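Long-range contact in nigritoxine (Vibrio nigripulchritudo, PDB 5M41), which is a bacterial toxin that acts on crustaceans and insects and has a fold not known before: residues A297-I307 with T386-S397. Residues are numbered along the deposited sequence; the frame is centred on the assembly and turned at random.
Sequences ASGIGAAVSVI and TDIINGLVSVAS
V393 packs against A297 and the first turn of helix 302-319, and its two methyls divide the work. CG1 stands anti to the backbone N and reaches the carbonyl of A297, 3.5 Å from its O, as well as the CB atoms of A302 and A303. CG2 diverges to meet V306, lying 3.8 Å from its CG2, as the two valine side chains run past each other in opposite directions. One turn toward the N-terminus of helix 386-396, I389 uses a single branch: its CG2 is 3.7 Å from CG1 of I307 and also touches CG1 of V306. The I307 side chain leaves its backbone alongside the other helix; chi1 of -68° and an extended chi2 then bring CD1 to T386 CG2 (4.1 Å), the two side chains crossing at about a right angle. The amide oxygen of N390 turns toward helix 302-319, OD1 lying 3.3 Å from CB of A303 and also near CD1 of I307. At the far end the backbones close in: A297 and S397 have CA atoms 4.6 Å apart, and S397 CA offers a CA-H...O contact to A297 O (3.3 Å, 150° at the hydrogen). Apart from these oxygen contacts the interface is apolar, with short helix segments 9.2 Å apart and inclined at 124°. Beneath lies the antiparallel sheet: I341 of strand 340-348 touches A297, V393 and A396, while L333 of strand 328-336 and I369 of strand 366-370 meet I389; helix 406-415 packs against another side of helix 386-396.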
loop_
_atom_site.group_PDB
_atom_site.type_symbol
_atom_site.label_atom_id
_atom_site.label_comp_id
_atom_site.label_asym_id
_atom_site.label_seq_id
_atom_site.Cartn_x
_atom_site.Cartn_y
_atom_site.Cartn_z
ATOM N N ALA A 297 14.024 -1.762 5.497
ATOM C CA ALA A 297 13.575 -2.861 4.644
ATOM C C ALA A 297 14.759 -3.646 4.058
ATOM O O ALA A 297 14.565 -4.544 3.251
ATOM C CB ALA A 297 12.655 -2.350 3.535
ATOM N N SER A 298 15.978 -3.319 4.480
ATOM C CA SER A 298 17.175 -3.964 3.937
ATOM C C SER A 298 17.959 -4.687 5.015
ATOM O O SER A 298 17.729 -4.477 6.200
ATOM C CB SER A 298 18.079 -2.942 3.250
ATOM O OG SER A 298 18.805 -2.198 4.211
ATOM N N GLY A 299 18.903 -5.520 4.589
ATOM C CA GLY A 299 19.671 -6.361 5.503
ATOM C C GLY A 299 18.978 -7.698 5.600
ATOM O O GLY A 299 17.789 -7.801 5.289
ATOM N N ILE A 300 19.709 -8.730 6.013
ATOM C CA ILE A 300 19.109 -10.058 6.149
ATOM C C ILE A 300 18.138 -10.030 7.326
ATOM O O ILE A 300 18.378 -9.341 8.327
ATOM C CB ILE A 300 20.148 -11.186 6.372
ATOM C CG1 ILE A 300 21.554 -10.770 5.899
ATOM C CG2 ILE A 300 19.669 -12.474 5.699
ATOM C CD1 ILE A 300 22.686 -11.587 6.507
ATOM N N GLY A 301 17.036 -10.763 7.192
ATOM C CA GLY A 301 16.007 -10.805 8.232
ATOM C C GLY A 301 15.231 -9.510 8.411
ATOM O O GLY A 301 14.606 -9.296 9.454
ATOM N N ALA A 302 15.265 -8.643 7.401
ATOM C CA ALA A 302 14.488 -7.407 7.432
ATOM C C ALA A 302 12.999 -7.737 7.478
ATOM O O ALA A 302 12.261 -7.170 8.290
ATOM C CB ALA A 302 14.812 -6.536 6.228
ATOM N N ALA A 303 12.585 -8.686 6.636
ATOM C CA ALA A 303 11.194 -9.119 6.540
ATOM C C ALA A 303 10.644 -9.641 7.872
ATOM O O ALA A 303 9.559 -9.247 8.307
ATOM C CB ALA A 303 11.039 -10.158 5.439
ATOM N N VAL A 304 11.399 -10.504 8.532
ATOM C CA VAL A 304 11.041 -10.941 9.873
ATOM C C VAL A 304 10.833 -9.745 10.821
ATOM O O VAL A 304 9.855 -9.711 11.563
ATOM C CB VAL A 304 12.081 -11.939 10.444
ATOM C CG1 VAL A 304 11.956 -12.064 11.958
ATOM C CG2 VAL A 304 11.944 -13.307 9.777
ATOM N N SER A 305 11.738 -8.773 10.805
ATOM C CA SER A 305 11.582 -7.580 11.662
ATOM C C SER A 305 10.334 -6.776 11.323
ATOM O O SER A 305 9.627 -6.306 12.216
ATOM C CB SER A 305 12.803 -6.661 11.574
ATOM O OG SER A 305 13.947 -7.309 12.083
ATOM N N VAL A 306 10.062 -6.620 10.034
ATOM C CA VAL A 306 8.871 -5.888 9.598
ATOM C C VAL A 306 7.582 -6.571 10.055
ATOM O O VAL A 306 6.716 -5.932 10.641
ATOM C CB VAL A 306 8.895 -5.634 8.087
ATOM C CG1 VAL A 306 7.628 -4.899 7.655
ATOM C CG2 VAL A 306 10.137 -4.821 7.740
ATOM N N ILE A 307 7.486 -7.881 9.838
ATOM C CA ILE A 307 6.337 -8.674 10.311
ATOM C C ILE A 307 6.136 -8.493 11.815
ATOM O O ILE A 307 5.041 -8.174 12.268
ATOM C CB ILE A 307 6.548 -10.182 10.008
ATOM C CG1 ILE A 307 6.496 -10.414 8.495
ATOM C CG2 ILE A 307 5.531 -11.040 10.756
ATOM C CD1 ILE A 307 7.091 -11.730 8.032
ATOM N N THR A 386 2.440 -13.189 5.696
ATOM C CA THR A 386 3.894 -13.361 5.494
ATOM C C THR A 386 4.345 -13.299 4.030
ATOM O O THR A 386 5.354 -12.666 3.728
ATOM C CB THR A 386 4.379 -14.670 6.170
ATOM O OG1 THR A 386 4.128 -14.569 7.570
ATOM C CG2 THR A 386 5.882 -14.965 5.913
ATOM N N ASP A 387 3.610 -13.935 3.122
ATOM C CA ASP A 387 3.970 -13.834 1.698
ATOM C C ASP A 387 3.849 -12.387 1.224
ATOM O O ASP A 387 4.656 -11.911 0.435
ATOM C CB ASP A 387 3.097 -14.737 0.814
ATOM C CG ASP A 387 3.360 -16.238 1.040
ATOM O OD1 ASP A 387 4.414 -16.603 1.605
ATOM O OD2 ASP A 387 2.508 -17.057 0.632
ATOM N N ILE A 388 2.834 -11.698 1.708
ATOM C CA ILE A 388 2.606 -10.304 1.315
ATOM C C ILE A 388 3.723 -9.411 1.825
ATOM O O ILE A 388 4.288 -8.620 1.063
ATOM C CB ILE A 388 1.232 -9.803 1.792
ATOM C CG1 ILE A 388 0.141 -10.420 0.917
ATOM C CG2 ILE A 388 1.186 -8.265 1.789
ATOM C CD1 ILE A 388 -1.241 -10.427 1.527
ATOM N N ILE A 389 4.065 -9.567 3.100
ATOM C CA ILE A 389 5.074 -8.696 3.691
ATOM C C ILE A 389 6.488 -9.028 3.186
ATOM O O ILE A 389 7.274 -8.111 2.931
ATOM C CB ILE A 389 4.935 -8.627 5.222
ATOM C CG1 ILE A 389 3.543 -8.044 5.572
ATOM C CG2 ILE A 389 6.086 -7.823 5.827
ATOM C CD1 ILE A 389 3.085 -8.238 7.013
ATOM N N ASN A 390 6.799 -10.316 2.995
ATOM C CA ASN A 390 8.053 -10.717 2.317
ATOM C C ASN A 390 8.159 -10.079 0.926
ATOM O O ASN A 390 9.177 -9.483 0.587
ATOM C CB ASN A 390 8.191 -12.244 2.189
ATOM C CG ASN A 390 8.487 -12.932 3.519
ATOM O OD1 ASN A 390 8.707 -12.289 4.547
ATOM N ND2 ASN A 390 8.495 -14.252 3.499
ATOM N N GLY A 391 7.100 -10.189 0.131
ATOM C CA GLY A 391 7.101 -9.598 -1.208
ATOM C C GLY A 391 7.377 -8.099 -1.164
ATOM O O GLY A 391 8.244 -7.594 -1.878
ATOM N N LEU A 392 6.642 -7.383 -0.327
ATOM C CA LEU A 392 6.810 -5.940 -0.232
ATOM C C LEU A 392 8.216 -5.545 0.212
ATOM O O LEU A 392 8.836 -4.640 -0.374
ATOM C CB LEU A 392 5.748 -5.309 0.694
ATOM C CG LEU A 392 5.903 -3.798 0.942
ATOM C CD1 LEU A 392 5.866 -2.987 -0.350
ATOM C CD2 LEU A 392 4.852 -3.297 1.924
ATOM N N VAL A 393 8.702 -6.194 1.262
ATOM C CA VAL A 393 10.028 -5.897 1.785
ATOM C C VAL A 393 11.090 -6.132 0.696
ATOM O O VAL A 393 11.983 -5.305 0.507
ATOM C CB VAL A 393 10.362 -6.709 3.056
ATOM C CG1 VAL A 393 11.860 -6.686 3.329
ATOM C CG2 VAL A 393 9.620 -6.157 4.253
ATOM N N SER A 394 10.975 -7.223 -0.049
ATOM C CA SER A 394 11.969 -7.487 -1.096
ATOM C C SER A 394 12.033 -6.391 -2.159
ATOM O O SER A 394 13.101 -6.147 -2.726
ATOM C CB SER A 394 11.754 -8.846 -1.765
ATOM O OG SER A 394 10.613 -8.830 -2.611
ATOM N N VAL A 395 10.911 -5.734 -2.449
ATOM C CA VAL A 395 10.953 -4.645 -3.441
ATOM C C VAL A 395 11.155 -3.256 -2.814
ATOM O O VAL A 395 11.622 -2.339 -3.492
ATOM C CB VAL A 395 9.764 -4.663 -4.441
ATOM C CG1 VAL A 395 9.774 -5.945 -5.282
ATOM C CG2 VAL A 395 8.438 -4.489 -3.714
ATOM N N ALA A 396 10.830 -3.090 -1.531
ATOM C CA ALA A 396 11.144 -1.824 -0.834
ATOM C C ALA A 396 12.611 -1.778 -0.405
ATOM O O ALA A 396 13.183 -0.705 -0.206
ATOM C CB ALA A 396 10.252 -1.625 0.371
ATOM N N SER A 397 13.189 -2.968 -0.286
ATOM C CA SER A 397 14.535 -3.232 0.199
ATOM C C SER A 397 15.585 -2.139 -0.004
ATOM O O SER A 397 16.304 -1.758 0.934
ATOM C CB SER A 397 15.040 -4.519 -0.446
ATOM O OG SER A 397 16.407 -4.629 -0.207
#